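Local atomic coordinates of heme peroxidase (Bacteroides thetaiotaomicron, PDB entry 2GVK), a protein that is a dye-decolorizing peroxidase of the DyP family, probably using heme to reduce hydrogen peroxide while oxidising dyes and related substrates. Residues Asn31-Pro36 with Ala135-Asp140; Val42-Ala47 with Asp129-Gly134. All blocks are in the same frame, centred on the assembly; numbering follows the deposited sequence.

Contact 1 (Asn31-Pro36 with Ala135-Asp140). With NA (sodium ion), chain E.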
ATOM      1  N   ASN A  31     -23.015 -31.169  -0.065  1.00 11.33           N
ATOM      2  CA  ASN A  31     -24.282 -31.859  -0.235  1.00 11.51           C
ATOM      3  C   ASN A  31     -25.091 -31.723   1.047  1.00 11.69           C
ATOM      4  O   ASN A  31     -24.535 -31.672   2.131  1.00 11.53           O
ATOM      5  CB  ASN A  31     -24.071 -33.335  -0.524  1.00 11.58           C
ATOM      6  CG  ASN A  31     -23.946 -33.638  -2.006  1.00 13.77           C
ATOM      7  OD1 ASN A  31     -24.169 -32.778  -2.858  1.00 13.60           O
ATOM      8  ND2 ASN A  31     -23.566 -34.886  -2.321  1.00 16.16           N
ATOM      9  N   LEU A  32     -26.406 -31.660   0.907  1.00 11.86           N
ATOM     10  CA  LEU A  32     -27.294 -31.655   2.051  1.00 12.10           C
ATOM     11  C   LEU A  32     -27.378 -33.032   2.667  1.00 12.63           C
ATOM     12  O   LEU A  32     -27.353 -34.023   1.963  1.00 12.88           O
ATOM     13  CB  LEU A  32     -28.703 -31.220   1.630  1.00 12.24           C
ATOM     14  CG  LEU A  32     -28.828 -29.839   0.998  1.00 13.10           C
ATOM     15  CD1 LEU A  32     -30.251 -29.624   0.554  1.00 14.91           C
ATOM     16  CD2 LEU A  32     -28.389 -28.763   1.964  1.00 14.96           C
ATOM     17  N   THR A  33     -27.560 -33.072   3.986  1.00 12.99           N
ATOM     18  CA  THR A  33     -27.878 -34.317   4.689  1.00 13.69           C
ATOM     19  C   THR A  33     -29.383 -34.431   4.900  1.00 14.48           C
ATOM     20  O   THR A  33     -30.121 -33.463   4.715  1.00 14.12           O
ATOM     21  CB  THR A  33     -27.228 -34.367   6.070  1.00 13.69           C
ATOM     22  OG1 THR A  33     -27.858 -33.402   6.936  1.00 14.41           O
ATOM     23  CG2 THR A  33     -25.754 -34.094   5.983  1.00 13.71           C
ATOM     24  N   ASP A  34     -29.812 -35.581   5.414  1.00 15.52           N
ATOM     25  CA  ASP A  34     -31.230 -35.818   5.676  0.70 16.24           C
ATOM     26  C   ASP A  34     -31.606 -35.524   7.129  1.00 16.34           C
ATOM     27  O   ASP A  34     -32.612 -36.007   7.625  1.00 17.18           O
ATOM     28  CB  ASP A  34     -31.601 -37.260   5.330  0.70 16.53           C
ATOM     29  CG  ASP A  34     -31.845 -37.456   3.854  0.70 20.07           C
ATOM     30  OD1 ASP A  34     -31.961 -36.447   3.125  0.70 25.18           O
ATOM     31  OD2 ASP A  34     -31.962 -38.626   3.421  0.70 26.91           O
ATOM     32  N   SER A  35     -30.821 -34.718   7.798  1.00 16.23           N
ATOM     33  CA  SER A  35     -31.106 -34.412   9.201  1.00 15.98           C
ATOM     34  C   SER A  35     -32.399 -33.585   9.337  1.00 15.71           C
ATOM     35  O   SER A  35     -32.789 -32.882   8.423  1.00 15.50           O
ATOM     36  CB  SER A  35     -29.957 -33.676   9.837  1.00 16.06           C
ATOM     37  OG  SER A  35     -30.062 -32.284   9.645  1.00 15.98           O
ATOM     38  N   PRO A  36     -33.026 -33.651  10.498  1.00 15.37           N
ATOM     39  CA  PRO A  36     -34.264 -32.891  10.715  1.00 15.00           C
ATOM     40  C   PRO A  36     -34.044 -31.400  11.006  1.00 14.30           C
ATOM     41  O   PRO A  36     -34.986 -30.706  11.396  1.00 14.18           O
ATOM     42  CB  PRO A  36     -34.887 -33.587  11.923  1.00 15.26           C
ATOM     43  CG  PRO A  36     -33.742 -34.149  12.679  1.00 15.64           C
ATOM     44  CD  PRO A  36     -32.654 -34.462  11.674  1.00 15.82           C
ATOM     45  N   ALA A 135     -26.035 -30.317   8.823  1.00 10.96           N
ATOM     46  CA  ALA A 135     -26.923 -30.100   7.653  1.00 11.09           C
ATOM     47  C   ALA A 135     -26.232 -30.408   6.335  1.00 11.06           C
ATOM     48  O   ALA A 135     -26.905 -30.574   5.283  1.00 11.19           O
ATOM     49  CB  ALA A 135     -27.417 -28.660   7.646  1.00 11.12           C
ATOM     50  N   VAL A 136     -24.908 -30.483   6.366  1.00 11.13           N
ATOM     51  CA  VAL A 136     -24.132 -30.666   5.144  1.00 11.17           C
ATOM     52  C   VAL A 136     -22.962 -31.623   5.294  1.00 11.43           C
ATOM     53  O   VAL A 136     -22.492 -31.897   6.414  1.00 12.13           O
ATOM     54  CB  VAL A 136     -23.534 -29.279   4.618  1.00 11.33           C
ATOM     55  CG1 VAL A 136     -24.656 -28.318   4.232  1.00 11.89           C
ATOM     56  CG2 VAL A 136     -22.621 -28.670   5.646  1.00 11.41           C
ATOM     57  N   VAL A 137     -22.526 -32.146   4.157  1.00 11.50           N
ATOM     58  CA  VAL A 137     -21.285 -32.889   4.065  0.50 11.59           C
ATOM     59  C   VAL A 137     -20.470 -32.305   2.901  1.00 11.65           C
ATOM     60  O   VAL A 137     -21.041 -31.863   1.898  1.00 11.56           O
ATOM     61  CB  VAL A 137     -21.538 -34.412   3.860  0.50 11.63           C
ATOM     62  CG1 VAL A 137     -21.953 -35.063   5.172  0.50 12.00           C
ATOM     63  CG2 VAL A 137     -22.586 -34.646   2.816  0.50 12.64           C
ATOM     64  N   SER A 138     -19.149 -32.267   3.054  1.00 11.87           N
ATOM     65  CA  SER A 138     -18.271 -31.718   2.012  1.00 12.18           C
ATOM     66  C   SER A 138     -18.192 -32.622   0.793  1.00 12.40           C
ATOM     67  O   SER A 138     -17.890 -33.797   0.916  1.00 13.09           O
ATOM     68  CB  SER A 138     -16.868 -31.521   2.553  1.00 12.31           C
ATOM     69  OG  SER A 138     -16.052 -30.885   1.586  1.00 13.06           O
ATOM     70  N   VAL A 139     -18.481 -32.058  -0.381  1.00 12.16           N
ATOM     71  CA  VAL A 139     -18.237 -32.720  -1.635  1.00 12.16           C
ATOM     72  C   VAL A 139     -16.852 -32.337  -2.159  1.00 11.96           C
ATOM     73  O   VAL A 139     -16.095 -33.183  -2.566  1.00 12.30           O
ATOM     74  CB  VAL A 139     -19.331 -32.368  -2.697  1.00 12.20           C
ATOM     75  CG1 VAL A 139     -18.985 -32.959  -4.040  1.00 14.09           C
ATOM     76  CG2 VAL A 139     -20.668 -32.852  -2.234  1.00 13.42           C
ATOM     77  N   ASP A 140     -16.542 -31.047  -2.136  1.00 12.10           N
ATOM     78  CA  ASP A 140     -15.215 -30.569  -2.514  1.00 12.20           C
ATOM     79  C   ASP A 140     -14.907 -29.250  -1.848  1.00 11.87           C
ATOM     80  O   ASP A 140     -15.789 -28.402  -1.677  1.00 11.72           O
ATOM     81  CB  ASP A 140     -15.104 -30.374  -4.033  1.00 12.38           C
ATOM     82  CG  ASP A 140     -13.713 -29.935  -4.455  1.00 15.27           C
ATOM     83  OD1 ASP A 140     -12.792 -30.764  -4.341  1.00 18.53           O
ATOM     84  OD2 ASP A 140     -13.508 -28.712  -4.740  1.00 16.15           O
TER
HETATM   85 NA    NA E 320     -35.321 -29.572  13.431  1.00 23.19          NA
HETATM   86  O   HOH W   1     -34.689 -27.375  12.779  1.00 25.17           O
HETATM   87  O   HOH W   2     -35.562 -28.757  15.667  1.00 31.28           O
HETATM   88  O   HOH W   3     -36.307 -31.644  14.431  1.00 25.04           O

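Contact 2 (Val42-Ala47 with Asp129-Gly134). With EDO (1,2-ethanediol), chain J.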
ATOM      1  N   VAL A  42     -29.913 -24.258   6.616  1.00 12.25           N
ATOM      2  CA  VAL A  42     -29.645 -23.616   5.337  1.00 12.29           C
ATOM      3  C   VAL A  42     -30.359 -22.256   5.267  1.00 12.40           C
ATOM      4  O   VAL A  42     -29.782 -21.263   4.823  1.00 12.00           O
ATOM      5  CB  VAL A  42     -30.053 -24.517   4.145  1.00 12.33           C
ATOM      6  CG1 VAL A  42     -29.995 -23.720   2.792  1.00 12.68           C
ATOM      7  CG2 VAL A  42     -29.155 -25.748   4.094  1.00 13.50           C
ATOM      8  N   LYS A  43     -31.596 -22.213   5.741  1.00 12.83           N
ATOM      9  CA  LYS A  43     -32.371 -20.968   5.726  1.00 13.45           C
ATOM     10  C   LYS A  43     -31.744 -19.911   6.646  1.00 13.94           C
ATOM     11  O   LYS A  43     -31.760 -18.709   6.323  1.00 14.04           O
ATOM     12  CB  LYS A  43     -33.827 -21.224   6.114  1.00 13.45           C
ATOM     13  CG  LYS A  43     -34.615 -21.925   5.045  1.00 15.15           C
ATOM     14  CD  LYS A  43     -36.094 -22.007   5.388  1.00 18.54           C
ATOM     15  CE  LYS A  43     -36.880 -22.639   4.243  1.00 23.29           C
ATOM     16  NZ  LYS A  43     -38.371 -22.556   4.452  1.00 26.61           N
ATOM     17  N   ASP A  44     -31.149 -20.348   7.756  1.00 14.46           N
ATOM     18  CA  ASP A  44     -30.414 -19.424   8.679  0.70 14.74           C
ATOM     19  C   ASP A  44     -29.280 -18.755   7.954  1.00 14.38           C
ATOM     20  O   ASP A  44     -29.055 -17.563   8.093  1.00 14.82           O
ATOM     21  CB  ASP A  44     -29.848 -20.165   9.898  0.70 15.15           C
ATOM     22  CG  ASP A  44     -29.026 -19.229  10.831  0.70 18.13           C
ATOM     23  OD1 ASP A  44     -29.649 -18.344  11.481  0.70 23.78           O
ATOM     24  OD2 ASP A  44     -27.771 -19.376  10.908  0.70 19.31           O
ATOM     25  N   VAL A  45     -28.549 -19.524   7.164  1.00 13.45           N
ATOM     26  CA  VAL A  45     -27.458 -18.943   6.374  1.00 13.10           C
ATOM     27  C   VAL A  45     -28.026 -17.967   5.315  1.00 12.85           C
ATOM     28  O   VAL A  45     -27.528 -16.859   5.161  1.00 12.65           O
ATOM     29  CB  VAL A  45     -26.588 -20.027   5.694  1.00 12.83           C
ATOM     30  CG1 VAL A  45     -25.601 -19.393   4.733  1.00 13.70           C
ATOM     31  CG2 VAL A  45     -25.851 -20.837   6.725  1.00 14.21           C
ATOM     32  N   CYS A  46     -29.095 -18.372   4.622  1.00 12.80           N
ATOM     33  CA  CYS A  46     -29.745 -17.481   3.640  1.00 12.79           C
ATOM     34  C   CYS A  46     -30.133 -16.153   4.287  1.00 12.76           C
ATOM     35  O   CYS A  46     -29.885 -15.075   3.725  1.00 12.59           O
ATOM     36  CB  CYS A  46     -30.998 -18.124   3.039  1.00 12.84           C
ATOM     37  SG  CYS A  46     -30.718 -19.560   2.031  1.00 13.50           S
ATOM     38  N   ALA A  47     -30.766 -16.240   5.456  1.00 12.98           N
ATOM     39  CA  ALA A  47     -31.259 -15.070   6.154  1.00 13.14           C
ATOM     40  C   ALA A  47     -30.136 -14.134   6.594  1.00 13.21           C
ATOM     41  O   ALA A  47     -30.325 -12.911   6.640  1.00 13.40           O
ATOM     42  CB  ALA A  47     -32.073 -15.495   7.356  1.00 13.20           C
ATOM     43  N   ASP A 129     -19.331 -23.204   8.424  1.00 10.98           N
ATOM     44  CA  ASP A 129     -19.162 -24.547   9.001  1.00 11.33           C
ATOM     45  C   ASP A 129     -19.996 -24.680  10.276  1.00 11.80           C
ATOM     46  O   ASP A 129     -20.730 -25.655  10.458  1.00 11.75           O
ATOM     47  CB  ASP A 129     -17.670 -24.794   9.291  1.00 11.23           C
ATOM     48  CG  ASP A 129     -17.402 -26.156   9.965  1.00 12.38           C
ATOM     49  OD1 ASP A 129     -18.043 -27.180   9.584  1.00 13.59           O
ATOM     50  OD2 ASP A 129     -16.482 -26.210  10.840  1.00 12.94           O
ATOM     51  N   GLU A 130     -19.878 -23.691  11.149  1.00 11.97           N
ATOM     52  CA  GLU A 130     -20.612 -23.670  12.407  1.00 12.54           C
ATOM     53  C   GLU A 130     -22.122 -23.616  12.198  1.00 12.04           C
ATOM     54  O   GLU A 130     -22.873 -24.359  12.829  1.00 11.83           O
ATOM     55  CB  GLU A 130     -20.173 -22.473  13.256  1.00 13.15           C
ATOM     56  CG  GLU A 130     -18.747 -22.599  13.794  1.00 18.04           C
ATOM     57  CD  GLU A 130     -18.155 -21.255  14.281  1.00 25.53           C
ATOM     58  OE1 GLU A 130     -18.862 -20.206  14.213  1.00 29.07           O
ATOM     59  OE2 GLU A 130     -16.972 -21.255  14.679  1.00 27.90           O
ATOM     60  N   LYS A 131     -22.564 -22.744  11.308  1.00 11.85           N
ATOM     61  CA  LYS A 131     -23.992 -22.561  11.079  1.00 11.91           C
ATOM     62  C   LYS A 131     -24.631 -23.764  10.394  1.00 12.15           C
ATOM     63  O   LYS A 131     -25.831 -24.044  10.598  1.00 12.62           O
ATOM     64  CB  LYS A 131     -24.239 -21.298  10.251  1.00 11.90           C
ATOM     65  CG  LYS A 131     -24.084 -19.996  11.009  1.00 12.99           C
ATOM     66  CD  LYS A 131     -24.430 -18.785  10.059  1.00 17.38           C
ATOM     67  CE  LYS A 131     -24.389 -17.459  10.784  1.00 18.34           C
ATOM     68  NZ  LYS A 131     -25.407 -17.404  11.856  1.00 19.89           N
ATOM     69  N   LEU A 132     -23.857 -24.483   9.592  1.00 11.93           N
ATOM     70  CA  LEU A 132     -24.405 -25.591   8.808  1.00 12.02           C
ATOM     71  C   LEU A 132     -24.112 -26.953   9.412  1.00 12.47           C
ATOM     72  O   LEU A 132     -24.445 -27.977   8.814  1.00 11.88           O
ATOM     73  CB  LEU A 132     -23.858 -25.543   7.377  1.00 12.05           C
ATOM     74  CG  LEU A 132     -24.338 -24.345   6.553  1.00 10.81           C
ATOM     75  CD1 LEU A 132     -23.517 -24.190   5.276  1.00 12.49           C
ATOM     76  CD2 LEU A 132     -25.824 -24.477   6.232  1.00 12.71           C
ATOM     77  N   LYS A 133     -23.553 -26.970  10.629  1.00 13.07           N
ATOM     78  CA  LYS A 133     -23.147 -28.224  11.274  1.00 13.51           C
ATOM     79  C   LYS A 133     -24.308 -29.219  11.326  1.00 13.04           C
ATOM     80  O   LYS A 133     -25.354 -28.922  11.882  1.00 13.21           O
ATOM     81  CB  LYS A 133     -22.627 -27.944  12.701  1.00 13.98           C
ATOM     82  CG  LYS A 133     -21.878 -29.092  13.318  1.00 17.28           C
ATOM     83  CD  LYS A 133     -20.458 -29.185  12.768  1.00 21.59           C
ATOM     84  N   GLY A 134     -24.102 -30.396  10.733  1.00 12.48           N
ATOM     85  CA  GLY A 134     -25.109 -31.462  10.735  1.00 11.76           C
ATOM     86  C   GLY A 134     -26.008 -31.449   9.518  1.00 11.38           C
ATOM     87  O   GLY A 134     -26.653 -32.461   9.206  1.00 11.03           O
TER
HETATM   88  C1  EDO J 325     -18.773 -31.067   9.228  1.00 44.67           C
HETATM   89  O1  EDO J 325     -18.456 -31.488   7.891  1.00 46.54           O
HETATM   90  C2  EDO J 325     -17.593 -30.314   9.794  1.00 42.84           C
HETATM   91  O2  EDO J 325     -17.986 -29.443  10.849  1.00 41.50           O
HETATM   92  O   HOH W   4     -27.675 -22.408  11.730  1.00 29.49           O

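Contact 1 (Asn31-Pro36 with Ala135-Asp140)
Asn31 and Val137 face each other as a hydrogen-bonded antiparallel pair where strand 24-32 ends beside strand 136-145, an outermost strand of the large antiparallel sheet in the dimeric alpha-beta barrel (ferredoxin-like) fold of DyP-type peroxidases. Two backbone bonds close the pair: Asn31 N donates to Val137 O and Val137 N returns a bond to Asn31 O, each 2.9 Å long. Leu32 and Val136 follow as a non-hydrogen-bonded pair, and then Thr33 N donates to Ala135 O at 2.9 Å. This third N-H approaches from above the carbonyl plane, 51° out of it, as the chain leaves the strand. The side chain of Asn31 lies on the same face of the sheet as that of Val137, its CB 3.9 Å from Val137 CG2 in one of the two deposited conformers of that valine. Its chi1 of -90° sets CG beside the backbone N, anti to the carbonyl carbon. The Asn31 and Val139 side chains cross obliquely, and the methyl CG2 of Val139 meets all three amide heavy atoms, coming within 3.4 Å of Asn31 CG. That valine belongs to a classic beta bulge: both Val139 and Asp140 face Val29 on the partner strand. At the other end, Thr33 CG2 rests against the start of strand 136-145, 3.7 Å from Val136 N. Ala135 contributes mainly through its carbonyl, while its CB points away and touches helix 38-59. Beyond the pairing, Pro36 O binds the sodium ion at 2.4 Å, where Asp37 OD1 and three waters are also ligands.

Contact 2 (Val42-Ala47 with Asp129-Gly134)
Val42 and Val45, a helical turn apart, bring their backbone alongside the last turn of helix 118-131, with CA-CA separations of 6.6 Å from Val42 to Leu132 and 6.9 Å from Val45 to Lys131. Leu132 is the first residue past that helix to leave helical angles, and its CD2 reaches the facing helix between the two valines. This methyl lies 3.7 Å from Val45 CG2 and 4.0 Å from Val42 CA, and the Val45 and Leu132 side chains cross at about a right angle. Val45 CG2 also touches Lys131 CB, so this one methyl meets both Lys131 and Leu132. On the flank of this apolar patch, Lys131 makes a salt bridge with Asp44 in one of the two conformers deposited for the acid. The lysine chain runs extended as far as CE and then bends (chi4 -63°), bringing NZ to 3.2 Å from Asp44 OD2, on the syn side and 15° out of the carboxylate plane. The aliphatic part of Lys131 passes close to the same oxygen, with CD 3.5 Å from Asp44 OD2. A water donates to both Asp44 OD2 and Lys131 O, the latter at 2.7 Å, joining the acid to the backbone at the helix end, beside the direct bond from NZ. In this conformer Asp44 OD2 thus accepts two hydrogen bonds. The contact of helix 38-59 with the C-terminal end of helix 118-131 and the residue after it lies against the large antiparallel sheet: Val45 packs on Met69 of strand 66-72, Val42 on Leu32 and Leu132 on Tyr30, both of strand 24-32.

The two contacts, with centres 11 Å apart, belong to one ferredoxin-like half of the chain, contact 1 in the sheet and contact 2 in the helices packed on it: strand 24-32 leads into helix 38-59, and helix 118-131 into strand 136-145. Along the chain, contact 2 is nested inside the loop that contact 1 closes. They meet directly at the turn, where Thr33 OG1 lies 2.7 Å from Gly134 O, a probable hydrogen bond. In the apolar layer, Leu32 CD2 packs 3.8 Å from Val42 CG2. The sodium ion sits beside the link between strand and helix, bound in contact 1 and about 11 Å from the nearest side-chain atom of Asp44 in contact 2.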